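Local coordinates for DUF3501 family protein (Burkholderia pseudomallei K96243, PDB 3FJV) that is of unknown function but forms a two-chain assembly and folds around an antiparallel beta sheet flanked by helices, at residues Ala127-Asp132 and His145-Glu150; Ser85-Thr90 and Phe149-Ala154; Val109-Arg114 and Ile167-Pro172; Asn39-Leu44 and Leu91-Glu96. One frame throughout, in Å; residues are numbered along the deposited sequence.

Interaction 1 (Ala127-Asp132 and His145-Glu150); sequences AIADED and HFLRFE
Strands 125-129 and 144-150 are antiparallel neighbours in the central sheet, and here the first of them ends and turns away. Two backbone bonds join Ile128 and Arg148 as a hydrogen-bonded pair; Ile128 N reaches Arg148 O almost straight (173°), whereas Arg148 N meets Ile128 O from above the carbonyl plane. Past the strand end Asp130, with positive phi, keeps the pairing alive: its N bonds to Phe146 O, and its carboxylate turns back so that OD1 accepts Phe146 N. That same OD1 also has a salt bridge to Arg102 of the second subunit.

On the face carrying Ala129 and Leu147, opposite that of Ile128 and Arg148, the contacts are apolar. Leu147 touches Ala127 with CD1 and Ala129 with CD2, while Ala127 CB sits over the Phe149 ring as a CH-pi contact, 3.9 Å from the centroid.

Polar side chains bond at both ends of the contact. Arg148, its CG anti to the backbone N (chi1 166°) and its chain bent at chi3, grips Glu131 in a side-on salt bridge, NE to OE1 and NH2 to OE2, the two planes nearly coplanar; NH1 turns to Glu150. At the other end a hydrogen bond runs from His145 ND1, in the ring plane, to the syn lone pair of Asp130 OD2, 2.6 Å away.

Interaction 2 (Ser85-Thr90 and Phe149-Ala154); sequences SNLKAT and FELGDA
Asn86 and Glu150 face each other as a non-hydrogen-bonded antiparallel pair, and the Glu150 side chain shows how such a pair can be tied above the backbone. From CB, the chain leaves with CG anti to the backbone N (chi1 -153°), and CG passes 3.8 Å from Ser85 O. A bend at chi2 (75°) then folds the carboxylate back over the neighbouring strand, bringing CD to 3.5 Å from Asn86 CB. At the tip the two oxygens part company. OE1 offers its syn lone pair to Asn86 ND2, 3.0 Å away and near the amide plane, although the amide and carboxylate planes stand 81° apart; OE2 lies against Ser85, close to its CB and O, without a hydrogen bond. The stronger hold on OE1 is the salt bridge from Arg148 NH1. Asn86 CG occupies the crowded position between N and carbonyl carbon, which sets the amide alongside Glu150, and its OD1 accepts the backbone N of Asp83.

Leu87 and Phe149, whose side chains lie on the opposite face, form the hydrogen-bonded pair, and Phe149 N points almost straight at Leu87 O (2.8 Å). Ala89 CB meets the edge of the Phe149 ring, and Leu87 CD1 approaches Leu151 CD2 at 4.3 Å. Leu151 N to Ser85 O extends the pairing towards Gly152, the N-cap of helix 153-160. With a polar face and an apolar one, this is an antiparallel strand pair inside a helix-flanked beta sheet.

Interaction 3 (Val109-Arg114 and Ile167-Pro172); sequences VGIEDR and IGCDHP
The His171 side chain crosses that of Ile111 at about a right angle, CD2 coming within 3.6 Å of Ile111 CA and 3.9 Å of its CB. The ring stands out from the chain because CG is anti to the backbone N (chi1 -167°), and this carries NE2 to Val109 O, 3.0 Å away. The carbonyl oxygen lies in the ring plane; the donor stands above the carbonyl plane, and the bond is also bent at the hydrogen (145°). ND1 accepts the backbone N of His173, which leaves both ring nitrogens engaged and the imidazole held against rotation. Next to it, Ile111 CG1 touches Cys169 SG at 3.8 Å.

The first segment is the loop between helix 98-107 and strand 115-119, with a 3-10 turn at 111-113; the second is the end of strand 165-169, the sheet neighbour of 115-119, and the turn after it. Backbone pairing runs on into the loop through Asp170 N to Arg114 O.

Arg114, bent at chi2 and chi3, meets Asp170 in a side-on salt bridge, NE to OD1 (2.7 Å) and NH2 to OD2 (3.0 Å). Both oxygens use syn lone pairs, and guanidinium and carboxylate lie 15° apart. Asp170 CG takes the crowded position, and OD2 has a further hydrogen-bond partner in Tyr126 OH.

Interaction 4 (Asn39-Leu44 and Leu91-Glu96); sequences NHLRLL and LQIEYE
Leucine and isoleucine side chains make up the close-packed face of this contact. Leu91, its CG anti to the backbone N (chi1 176°), swings CD1 across to Leu41 CG at 3.7 Å, while its CB receives Leu43 CD2 at 3.8 Å, so one leucine is touched by two from the facing strand. Leu41 CD1 lies alongside Ile93 CG1. Ile111 and Leu147 pack against the same buried side.

This is a pair of adjacent strands, 41-45 and 86-93, of the antiparallel sheet, and their short segments run at 159° to each other. Arg42 and Gln92 form the hydrogen-bonded pair, each N to the other's O at 2.9 Å; Glu94 N to His40 O carries the pairing beyond the strand ends.

The other face is looser and more exposed. Arg42 bends at chi2 so that NH1 bonds to its neighbour Leu41 O, and Glu94 OE1 touches the aliphatic CG of Arg42 at 3.4 Å; this oxygen sits far off the guanidinium plane, so only charge attraction links it to NE, 4.2 Å away. At the strand ends, His40 and Tyr95 make an offset stack, centroids 4.1 Å apart and planes 4° from parallel. His40 ND1 fixes the turn of the imidazole by donating to Glu94 O, which lies in the ring plane.

From the N terminus, interaction 4 closes the first long loop, bringing strand 86-93 back beside 41-45 after two helices. Interaction 2 starts on that same strand 86-93 and ends on 144-150, so its segments alternate with those of interaction 4. Interaction 3 ties the loop before strand 115-119 to the end of strand 165-169, crossing interaction 2 and enclosing interaction 1, whose two segments both fall within its span. Interactions 1 and 2 share Phe149 and Glu150. Interactions 4, 2 and 1 join, in sheet order, strands 41-45, 86-93, 144-150 and 125-129, while Glu112 and Ile111 of interaction 3 pack against interactions 1 and 4 respectively.

Interaction 1 (Ala127-Asp132 and His145-Glu150)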
loop_
_atom_site.group_PDB
_atom_site.type_symbol
_atom_site.label_atom_id
_atom_site.label_comp_id
_atom_site.label_asym_id
_atom_site.label_seq_id
_atom_site.Cartn_x
_atom_site.Cartn_y
_atom_site.Cartn_z
ATOM N N ALA A 127 -7.431 6.449 17.630
ATOM C CA ALA A 127 -6.110 6.134 17.148
ATOM C C ALA A 127 -5.485 7.360 16.519
ATOM O O ALA A 127 -6.168 8.161 15.891
ATOM C CB ALA A 127 -6.161 4.985 16.114
ATOM N N ILE A 128 -4.198 7.525 16.758
ATOM C CA ILE A 128 -3.374 8.480 16.011
ATOM C C ILE A 128 -2.595 7.634 15.033
ATOM O O ILE A 128 -1.828 6.750 15.458
ATOM C CB ILE A 128 -2.393 9.267 16.918
ATOM C CG1 ILE A 128 -3.152 9.996 18.031
ATOM C CG2 ILE A 128 -1.589 10.268 16.085
ATOM C CD1 ILE A 128 -4.168 10.985 17.509
ATOM N N ALA A 129 -2.807 7.874 13.736
ATOM C CA ALA A 129 -2.287 7.013 12.665
ATOM C C ALA A 129 -1.086 7.550 11.913
ATOM O O ALA A 129 -0.999 8.752 11.644
ATOM C CB ALA A 129 -3.416 6.724 11.655
ATOM N N ASP A 130 -0.167 6.656 11.579
ATOM C CA ASP A 130 0.828 6.890 10.510
ATOM C C ASP A 130 1.733 8.094 10.771
ATOM O O ASP A 130 2.146 8.794 9.839
ATOM C CB ASP A 130 0.118 7.000 9.121
ATOM C CG ASP A 130 -0.805 5.813 8.830
ATOM O OD1 ASP A 130 -0.405 4.646 9.140
ATOM O OD2 ASP A 130 -1.915 6.063 8.288
ATOM N N GLU A 131 2.132 8.274 12.033
ATOM C CA GLU A 131 2.975 9.415 12.391
ATOM C C GLU A 131 4.384 9.276 11.803
ATOM O O GLU A 131 5.111 10.236 11.679
ATOM C CB GLU A 131 3.065 9.541 13.892
ATOM C CG GLU A 131 1.784 10.073 14.509
ATOM C CD GLU A 131 1.793 9.917 16.003
ATOM O OE1 GLU A 131 1.743 8.738 16.486
ATOM O OE2 GLU A 131 1.877 10.981 16.681
ATOM N N ASP A 132 4.753 8.054 11.448
ATOM C CA ASP A 132 6.025 7.806 10.799
ATOM C C ASP A 132 6.070 8.189 9.334
ATOM O O ASP A 132 7.125 8.096 8.692
ATOM C CB ASP A 132 6.401 6.343 10.965
ATOM C CG ASP A 132 5.386 5.409 10.375
ATOM O OD1 ASP A 132 4.172 5.607 10.574
ATOM O OD2 ASP A 132 5.796 4.468 9.700
ATOM N N HIS A 145 -2.184 0.507 7.971
ATOM C CA HIS A 145 -1.880 1.707 8.751
ATOM C C HIS A 145 -1.286 1.302 10.095
ATOM O O HIS A 145 -1.561 0.218 10.590
ATOM C CB HIS A 145 -3.173 2.480 8.984
ATOM C CG HIS A 145 -3.781 3.007 7.724
ATOM N ND1 HIS A 145 -3.453 4.244 7.206
ATOM C CD2 HIS A 145 -4.698 2.470 6.874
ATOM C CE1 HIS A 145 -4.131 4.439 6.081
ATOM N NE2 HIS A 145 -4.912 3.389 5.873
ATOM N N PHE A 146 -0.433 2.151 10.645
ATOM C CA PHE A 146 0.160 1.942 11.972
ATOM C C PHE A 146 -0.545 2.882 12.942
ATOM O O PHE A 146 -0.562 4.116 12.733
ATOM C CB PHE A 146 1.654 2.248 11.901
ATOM C CG PHE A 146 2.488 1.231 11.131
ATOM C CD1 PHE A 146 1.987 -0.001 10.714
ATOM C CD2 PHE A 146 3.850 1.508 10.880
ATOM C CE1 PHE A 146 2.774 -0.914 10.035
ATOM C CE2 PHE A 146 4.643 0.589 10.191
ATOM C CZ PHE A 146 4.077 -0.646 9.776
ATOM N N LEU A 147 -1.215 2.326 13.952
ATOM C CA LEU A 147 -1.992 3.133 14.876
ATOM C C LEU A 147 -1.358 3.174 16.295
ATOM O O LEU A 147 -0.720 2.181 16.755
ATOM C CB LEU A 147 -3.416 2.599 14.977
ATOM C CG LEU A 147 -4.229 2.350 13.712
ATOM C CD1 LEU A 147 -5.677 1.880 14.087
ATOM C CD2 LEU A 147 -4.225 3.507 12.782
ATOM N N ARG A 148 -1.588 4.292 16.994
ATOM C CA ARG A 148 -1.172 4.476 18.377
ATOM C C ARG A 148 -2.418 4.891 19.181
ATOM O O ARG A 148 -3.114 5.787 18.785
ATOM C CB ARG A 148 -0.121 5.595 18.436
ATOM C CG ARG A 148 0.214 6.163 19.785
ATOM C CD ARG A 148 1.479 7.036 19.738
ATOM N NE ARG A 148 1.311 8.395 19.212
ATOM C CZ ARG A 148 0.868 9.431 19.925
ATOM N NH1 ARG A 148 0.472 9.255 21.188
ATOM N NH2 ARG A 148 0.759 10.635 19.359
ATOM N N PHE A 149 -2.688 4.235 20.304
ATOM C CA PHE A 149 -3.779 4.633 21.183
ATOM C C PHE A 149 -3.160 5.053 22.519
ATOM O O PHE A 149 -2.584 4.218 23.209
ATOM C CB PHE A 149 -4.703 3.432 21.430
ATOM C CG PHE A 149 -5.450 2.953 20.211
ATOM C CD1 PHE A 149 -6.679 3.507 19.854
ATOM C CD2 PHE A 149 -4.970 1.856 19.475
ATOM C CE1 PHE A 149 -7.364 3.036 18.739
ATOM C CE2 PHE A 149 -5.669 1.373 18.401
ATOM C CZ PHE A 149 -6.867 1.973 18.028
ATOM N N GLU A 150 -3.322 6.313 22.922
ATOM C CA GLU A 150 -2.676 6.794 24.129
ATOM C C GLU A 150 -3.665 6.717 25.313
ATOM O O GLU A 150 -4.799 7.201 25.240
ATOM C CB GLU A 150 -2.097 8.200 23.911
ATOM C CG GLU A 150 -0.888 8.530 24.814
ATOM C CD GLU A 150 0.413 7.850 24.411
ATOM O OE1 GLU A 150 0.639 7.544 23.209
ATOM O OE2 GLU A 150 1.240 7.625 25.322
#

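Interaction 2 (Ser85-Thr90 and Phe149-Ala154)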
loop_
_atom_site.group_PDB
_atom_site.type_symbol
_atom_site.label_atom_id
_atom_site.label_comp_id
_atom_site.label_asym_id
_atom_site.label_seq_id
_atom_site.Cartn_x
_atom_site.Cartn_y
_atom_site.Cartn_z
ATOM N N SER A 85 2.548 3.904 27.821
ATOM C CA SER A 85 1.278 4.581 27.920
ATOM C C SER A 85 0.426 4.487 26.662
ATOM O O SER A 85 -0.610 5.130 26.574
ATOM C CB SER A 85 1.513 6.038 28.289
ATOM O OG SER A 85 1.741 6.164 29.689
ATOM N N ASN A 86 0.864 3.667 25.718
ATOM C CA ASN A 86 0.113 3.505 24.514
ATOM C C ASN A 86 0.128 2.096 23.969
ATOM O O ASN A 86 1.117 1.336 24.050
ATOM C CB ASN A 86 0.628 4.443 23.464
ATOM C CG ASN A 86 2.093 4.345 23.315
ATOM O OD1 ASN A 86 2.680 3.287 23.583
ATOM N ND2 ASN A 86 2.719 5.444 22.942
ATOM N N LEU A 87 -1.009 1.736 23.439
ATOM C CA LEU A 87 -1.112 0.487 22.703
ATOM C C LEU A 87 -0.837 0.840 21.223
ATOM O O LEU A 87 -1.238 1.934 20.721
ATOM C CB LEU A 87 -2.505 -0.058 22.881
ATOM C CG LEU A 87 -2.955 -0.366 24.314
ATOM C CD1 LEU A 87 -4.433 -0.845 24.369
ATOM C CD2 LEU A 87 -2.037 -1.406 24.921
ATOM N N LYS A 88 -0.134 -0.054 20.547
ATOM C CA LYS A 88 0.204 0.088 19.131
ATOM C C LYS A 88 -0.446 -1.061 18.353
ATOM O O LYS A 88 -0.437 -2.185 18.824
ATOM C CB LYS A 88 1.738 0.087 18.912
ATOM C CG LYS A 88 2.567 1.110 19.710
ATOM C CD LYS A 88 2.289 2.500 19.346
ATOM C CE LYS A 88 3.276 3.488 20.031
ATOM N NZ LYS A 88 4.667 3.365 19.545
ATOM N N ALA A 89 -0.989 -0.768 17.162
ATOM C CA ALA A 89 -1.680 -1.754 16.322
ATOM C C ALA A 89 -1.451 -1.497 14.815
ATOM O O ALA A 89 -1.225 -0.367 14.369
ATOM C CB ALA A 89 -3.203 -1.849 16.658
ATOM N N THR A 90 -1.352 -2.577 14.068
ATOM C CA THR A 90 -1.382 -2.551 12.626
ATOM C C THR A 90 -2.838 -2.801 12.227
ATOM O O THR A 90 -3.455 -3.802 12.633
ATOM C CB THR A 90 -0.444 -3.642 12.015
ATOM O OG1 THR A 90 0.913 -3.366 12.407
ATOM C CG2 THR A 90 -0.559 -3.619 10.486
ATOM N N PHE A 149 -2.688 4.235 20.304
ATOM C CA PHE A 149 -3.779 4.633 21.183
ATOM C C PHE A 149 -3.160 5.053 22.519
ATOM O O PHE A 149 -2.584 4.218 23.209
ATOM C CB PHE A 149 -4.703 3.432 21.430
ATOM C CG PHE A 149 -5.450 2.953 20.211
ATOM C CD1 PHE A 149 -6.679 3.507 19.854
ATOM C CD2 PHE A 149 -4.970 1.856 19.475
ATOM C CE1 PHE A 149 -7.364 3.036 18.739
ATOM C CE2 PHE A 149 -5.669 1.373 18.401
ATOM C CZ PHE A 149 -6.867 1.973 18.028
ATOM N N GLU A 150 -3.322 6.313 22.922
ATOM C CA GLU A 150 -2.676 6.794 24.129
ATOM C C GLU A 150 -3.665 6.717 25.313
ATOM O O GLU A 150 -4.799 7.201 25.240
ATOM C CB GLU A 150 -2.097 8.200 23.911
ATOM C CG GLU A 150 -0.888 8.530 24.814
ATOM C CD GLU A 150 0.413 7.850 24.411
ATOM O OE1 GLU A 150 0.639 7.544 23.209
ATOM O OE2 GLU A 150 1.240 7.625 25.322
ATOM N N LEU A 151 -3.249 6.015 26.378
ATOM C CA LEU A 151 -4.116 5.799 27.537
ATOM C C LEU A 151 -3.625 6.517 28.770
ATOM O O LEU A 151 -2.432 6.443 29.122
ATOM C CB LEU A 151 -4.263 4.304 27.852
ATOM C CG LEU A 151 -5.199 3.372 27.075
ATOM C CD1 LEU A 151 -5.067 3.421 25.555
ATOM C CD2 LEU A 151 -4.955 1.921 27.589
ATOM N N GLY A 152 -4.547 7.197 29.441
ATOM C CA GLY A 152 -4.218 7.894 30.678
ATOM C C GLY A 152 -4.279 6.967 31.872
ATOM O O GLY A 152 -4.515 5.770 31.764
ATOM N N ASP A 153 -4.030 7.530 33.034
ATOM C CA ASP A 153 -3.854 6.742 34.231
ATOM C C ASP A 153 -5.092 5.996 34.634
ATOM O O ASP A 153 -5.012 4.800 34.933
ATOM C CB ASP A 153 -3.347 7.618 35.416
ATOM C CG ASP A 153 -3.021 6.780 36.632
ATOM O OD1 ASP A 153 -2.128 5.928 36.567
ATOM O OD2 ASP A 153 -3.657 7.014 37.669
ATOM N N ALA A 154 -6.230 6.693 34.643
ATOM C CA ALA A 154 -7.484 6.069 35.025
ATOM C C ALA A 154 -7.807 4.876 34.104
ATOM O O ALA A 154 -8.226 3.838 34.570
ATOM C CB ALA A 154 -8.650 7.132 35.131
#

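Interaction 3 (Val109-Arg114 and Ile167-Pro172)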
loop_
_atom_site.group_PDB
_atom_site.type_symbol
_atom_site.label_atom_id
_atom_site.label_comp_id
_atom_site.label_asym_id
_atom_site.label_seq_id
_atom_site.Cartn_x
_atom_site.Cartn_y
_atom_site.Cartn_z
ATOM N N VAL A 109 -11.343 6.635 2.868
ATOM C CA VAL A 109 -10.284 7.594 3.189
ATOM C C VAL A 109 -10.464 8.155 4.615
ATOM O O VAL A 109 -11.560 8.514 5.048
ATOM C CB VAL A 109 -10.246 8.755 2.168
ATOM C CG1 VAL A 109 -11.575 9.454 2.156
ATOM C CG2 VAL A 109 -9.107 9.711 2.495
ATOM N N GLY A 110 -9.381 8.167 5.368
ATOM C CA GLY A 110 -9.402 8.718 6.724
ATOM C C GLY A 110 -9.944 7.757 7.772
ATOM O O GLY A 110 -10.027 8.108 8.933
ATOM N N ILE A 111 -10.275 6.533 7.392
ATOM C CA ILE A 111 -10.783 5.554 8.393
ATOM C C ILE A 111 -9.807 5.269 9.529
ATOM O O ILE A 111 -10.213 5.036 10.665
ATOM C CB ILE A 111 -11.237 4.226 7.725
ATOM C CG1 ILE A 111 -12.109 3.434 8.693
ATOM C CG2 ILE A 111 -10.043 3.394 7.198
ATOM C CD1 ILE A 111 -12.871 2.277 8.038
ATOM N N GLU A 112 -8.518 5.293 9.239
ATOM C CA GLU A 112 -7.499 5.058 10.265
ATOM C C GLU A 112 -7.536 6.046 11.435
ATOM O O GLU A 112 -6.997 5.754 12.489
ATOM C CB GLU A 112 -6.110 5.025 9.649
ATOM C CG GLU A 112 -5.570 6.365 9.106
ATOM C CD GLU A 112 -6.108 6.723 7.704
ATOM O OE1 GLU A 112 -7.037 6.064 7.229
ATOM O OE2 GLU A 112 -5.594 7.660 7.081
ATOM N N ASP A 113 -8.163 7.209 11.226
ATOM C CA ASP A 113 -8.334 8.241 12.253
ATOM C C ASP A 113 -9.636 8.063 13.053
ATOM O O ASP A 113 -9.831 8.777 14.017
ATOM C CB ASP A 113 -8.485 9.640 11.601
ATOM C CG ASP A 113 -7.362 9.991 10.687
ATOM O OD1 ASP A 113 -6.220 9.625 10.992
ATOM O OD2 ASP A 113 -7.615 10.716 9.690
ATOM N N ARG A 114 -10.523 7.150 12.633
ATOM C CA ARG A 114 -11.894 7.052 13.179
ATOM C C ARG A 114 -12.131 5.774 13.979
ATOM O O ARG A 114 -13.216 5.556 14.472
ATOM C CB ARG A 114 -12.917 7.145 12.057
ATOM C CG ARG A 114 -12.794 8.332 11.144
ATOM C CD ARG A 114 -12.600 9.636 11.867
ATOM N NE ARG A 114 -13.592 9.882 12.918
ATOM C CZ ARG A 114 -13.607 10.976 13.677
ATOM N NH1 ARG A 114 -12.726 11.926 13.474
ATOM N NH2 ARG A 114 -14.534 11.138 14.621
ATOM N N ILE A 167 -14.037 -1.636 21.211
ATOM C CA ILE A 167 -13.489 -0.997 20.021
ATOM C C ILE A 167 -14.624 -0.672 19.047
ATOM O O ILE A 167 -15.579 -1.456 18.876
ATOM C CB ILE A 167 -12.415 -1.865 19.349
ATOM C CG1 ILE A 167 -11.686 -1.115 18.243
ATOM C CG2 ILE A 167 -13.005 -3.138 18.774
ATOM C CD1 ILE A 167 -10.515 -1.906 17.726
ATOM N N GLY A 168 -14.556 0.503 18.452
ATOM C CA GLY A 168 -15.562 0.960 17.481
ATOM C C GLY A 168 -14.954 1.719 16.311
ATOM O O GLY A 168 -13.747 1.923 16.245
ATOM N N CYS A 169 -15.804 2.121 15.378
ATOM C CA CYS A 169 -15.410 3.016 14.298
ATOM C C CYS A 169 -16.600 3.932 13.961
ATOM O O CYS A 169 -17.719 3.443 13.784
ATOM C CB CYS A 169 -15.060 2.194 13.056
ATOM S SG CYS A 169 -14.405 3.188 11.678
ATOM N N ASP A 170 -16.343 5.227 13.808
ATOM C CA ASP A 170 -17.398 6.176 13.487
ATOM C C ASP A 170 -17.220 6.846 12.132
ATOM O O ASP A 170 -17.863 7.860 11.868
ATOM C CB ASP A 170 -17.571 7.230 14.607
ATOM C CG ASP A 170 -16.385 8.177 14.746
ATOM O OD1 ASP A 170 -15.407 8.108 13.958
ATOM O OD2 ASP A 170 -16.442 9.019 15.660
ATOM N N HIS A 171 -16.367 6.268 11.286
ATOM C CA HIS A 171 -16.326 6.638 9.897
ATOM C C HIS A 171 -17.732 6.477 9.248
ATOM O O HIS A 171 -18.394 5.452 9.420
ATOM C CB HIS A 171 -15.265 5.836 9.129
ATOM C CG HIS A 171 -14.956 6.378 7.764
ATOM N ND1 HIS A 171 -15.810 6.214 6.684
ATOM C CD2 HIS A 171 -13.890 7.083 7.300
ATOM C CE1 HIS A 171 -15.282 6.793 5.617
ATOM N NE2 HIS A 171 -14.116 7.327 5.959
ATOM N N PRO A 172 -18.177 7.486 8.487
ATOM C CA PRO A 172 -19.515 7.435 7.894
ATOM C C PRO A 172 -19.752 6.311 6.946
ATOM O O PRO A 172 -20.876 5.856 6.854
ATOM C CB PRO A 172 -19.622 8.774 7.151
ATOM C CG PRO A 172 -18.774 9.666 7.958
ATOM C CD PRO A 172 -17.565 8.790 8.237
#

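Interaction 4 (Asn39-Leu44 and Leu91-Glu96)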
loop_
_atom_site.group_PDB
_atom_site.type_symbol
_atom_site.label_atom_id
_atom_site.label_comp_id
_atom_site.label_asym_id
_atom_site.label_seq_id
_atom_site.Cartn_x
_atom_site.Cartn_y
_atom_site.Cartn_z
ATOM N N ASN A 39 -16.470 -6.704 8.979
ATOM C CA ASN A 39 -16.011 -7.742 8.030
ATOM C C ASN A 39 -14.750 -7.423 7.240
ATOM O O ASN A 39 -14.152 -8.335 6.632
ATOM C CB ASN A 39 -17.140 -8.095 7.028
ATOM C CG ASN A 39 -18.282 -8.848 7.677
ATOM O OD1 ASN A 39 -18.086 -9.582 8.628
ATOM N ND2 ASN A 39 -19.479 -8.674 7.154
ATOM N N HIS A 40 -14.320 -6.157 7.226
ATOM C CA HIS A 40 -13.210 -5.762 6.365
ATOM C C HIS A 40 -12.013 -5.081 7.057
ATOM O O HIS A 40 -11.012 -4.810 6.381
ATOM C CB HIS A 40 -13.736 -4.844 5.277
ATOM C CG HIS A 40 -14.827 -5.464 4.475
ATOM N ND1 HIS A 40 -14.578 -6.331 3.436
ATOM C CD2 HIS A 40 -16.171 -5.402 4.610
ATOM C CE1 HIS A 40 -15.728 -6.766 2.951
ATOM N NE2 HIS A 40 -16.707 -6.204 3.636
ATOM N N LEU A 41 -12.110 -4.807 8.361
ATOM C CA LEU A 41 -10.996 -4.249 9.139
ATOM C C LEU A 41 -10.460 -5.265 10.152
ATOM O O LEU A 41 -11.234 -5.896 10.900
ATOM C CB LEU A 41 -11.399 -2.995 9.898
ATOM C CG LEU A 41 -11.099 -1.688 9.140
ATOM C CD1 LEU A 41 -11.706 -1.722 7.757
ATOM C CD2 LEU A 41 -11.662 -0.548 9.966
ATOM N N ARG A 42 -9.136 -5.353 10.226
ATOM C CA ARG A 42 -8.453 -6.239 11.187
ATOM C C ARG A 42 -7.372 -5.443 11.929
ATOM O O ARG A 42 -6.629 -4.720 11.289
ATOM C CB ARG A 42 -7.798 -7.390 10.414
ATOM C CG ARG A 42 -8.746 -8.264 9.611
ATOM C CD ARG A 42 -9.736 -9.001 10.506
ATOM N NE ARG A 42 -10.730 -9.786 9.758
ATOM C CZ ARG A 42 -11.974 -9.395 9.449
ATOM N NH1 ARG A 42 -12.455 -8.201 9.802
ATOM N NH2 ARG A 42 -12.759 -10.225 8.774
ATOM N N LEU A 43 -7.311 -5.528 13.255
ATOM C CA LEU A 43 -6.258 -4.868 14.031
ATOM C C LEU A 43 -5.412 -5.947 14.707
ATOM O O LEU A 43 -5.941 -6.888 15.272
ATOM C CB LEU A 43 -6.817 -4.005 15.193
ATOM C CG LEU A 43 -7.294 -2.568 15.052
ATOM C CD1 LEU A 43 -7.691 -2.081 16.417
ATOM C CD2 LEU A 43 -6.216 -1.680 14.475
ATOM N N LEU A 44 -4.094 -5.787 14.645
ATOM C CA LEU A 44 -3.172 -6.599 15.413
ATOM C C LEU A 44 -2.477 -5.692 16.373
ATOM O O LEU A 44 -1.726 -4.793 15.956
ATOM C CB LEU A 44 -2.162 -7.336 14.546
ATOM C CG LEU A 44 -1.221 -8.302 15.324
ATOM C CD1 LEU A 44 -1.981 -9.541 15.770
ATOM C CD2 LEU A 44 -0.032 -8.647 14.406
ATOM N N LEU A 91 -3.379 -1.862 11.461
ATOM C CA LEU A 91 -4.719 -1.959 10.900
ATOM C C LEU A 91 -4.587 -2.402 9.445
ATOM O O LEU A 91 -3.833 -1.802 8.665
ATOM C CB LEU A 91 -5.451 -0.615 10.945
ATOM C CG LEU A 91 -6.861 -0.491 10.310
ATOM C CD1 LEU A 91 -7.968 -1.208 11.048
ATOM C CD2 LEU A 91 -7.288 0.994 10.205
ATOM N N GLN A 92 -5.359 -3.418 9.081
ATOM C CA GLN A 92 -5.397 -3.883 7.695
ATOM C C GLN A 92 -6.822 -3.830 7.210
ATOM O O GLN A 92 -7.737 -4.201 7.925
ATOM C CB GLN A 92 -4.826 -5.288 7.549
ATOM C CG GLN A 92 -3.309 -5.321 7.818
ATOM C CD GLN A 92 -2.630 -6.548 7.240
ATOM O OE1 GLN A 92 -2.628 -6.743 6.003
ATOM N NE2 GLN A 92 -2.020 -7.360 8.107
ATOM N N ILE A 93 -6.991 -3.327 5.996
ATOM C CA ILE A 93 -8.279 -3.229 5.316
ATOM C C ILE A 93 -8.203 -4.292 4.235
ATOM O O ILE A 93 -7.279 -4.248 3.412
ATOM C CB ILE A 93 -8.433 -1.825 4.682
ATOM C CG1 ILE A 93 -8.354 -0.747 5.763
ATOM C CG2 ILE A 93 -9.787 -1.675 3.939
ATOM C CD1 ILE A 93 -8.022 0.652 5.194
ATOM N N GLU A 94 -9.132 -5.246 4.246
ATOM C CA GLU A 94 -9.091 -6.372 3.329
ATOM C C GLU A 94 -10.367 -6.507 2.501
ATOM O O GLU A 94 -11.458 -6.624 3.057
ATOM C CB GLU A 94 -8.838 -7.645 4.133
ATOM C CG GLU A 94 -7.448 -7.619 4.816
ATOM C CD GLU A 94 -7.273 -8.664 5.913
ATOM O OE1 GLU A 94 -8.277 -9.289 6.355
ATOM O OE2 GLU A 94 -6.110 -8.853 6.333
ATOM N N TYR A 95 -10.225 -6.491 1.173
ATOM C CA TYR A 95 -11.370 -6.685 0.273
ATOM C C TYR A 95 -11.087 -7.792 -0.744
ATOM O O TYR A 95 -9.933 -8.065 -1.071
ATOM C CB TYR A 95 -11.771 -5.360 -0.411
ATOM C CG TYR A 95 -12.623 -4.489 0.497
ATOM C CD1 TYR A 95 -12.022 -3.689 1.442
ATOM C CD2 TYR A 95 -14.022 -4.494 0.430
ATOM C CE1 TYR A 95 -12.752 -2.889 2.269
ATOM C CE2 TYR A 95 -14.774 -3.699 1.286
ATOM C CZ TYR A 95 -14.109 -2.905 2.211
ATOM O OH TYR A 95 -14.750 -2.120 3.114
ATOM N N GLU A 96 -12.152 -8.425 -1.239
ATOM C CA GLU A 96 -12.019 -9.647 -2.053
ATOM C C GLU A 96 -11.322 -9.459 -3.396
ATOM O O GLU A 96 -10.718 -10.404 -3.894
ATOM C CB GLU A 96 -13.376 -10.314 -2.275
ATOM C CG GLU A 96 -14.078 -10.699 -0.972
ATOM C CD GLU A 96 -14.797 -12.032 -1.061
ATOM O OE1 GLU A 96 -15.559 -12.255 -2.036
ATOM O OE2 GLU A 96 -14.589 -12.858 -0.146
#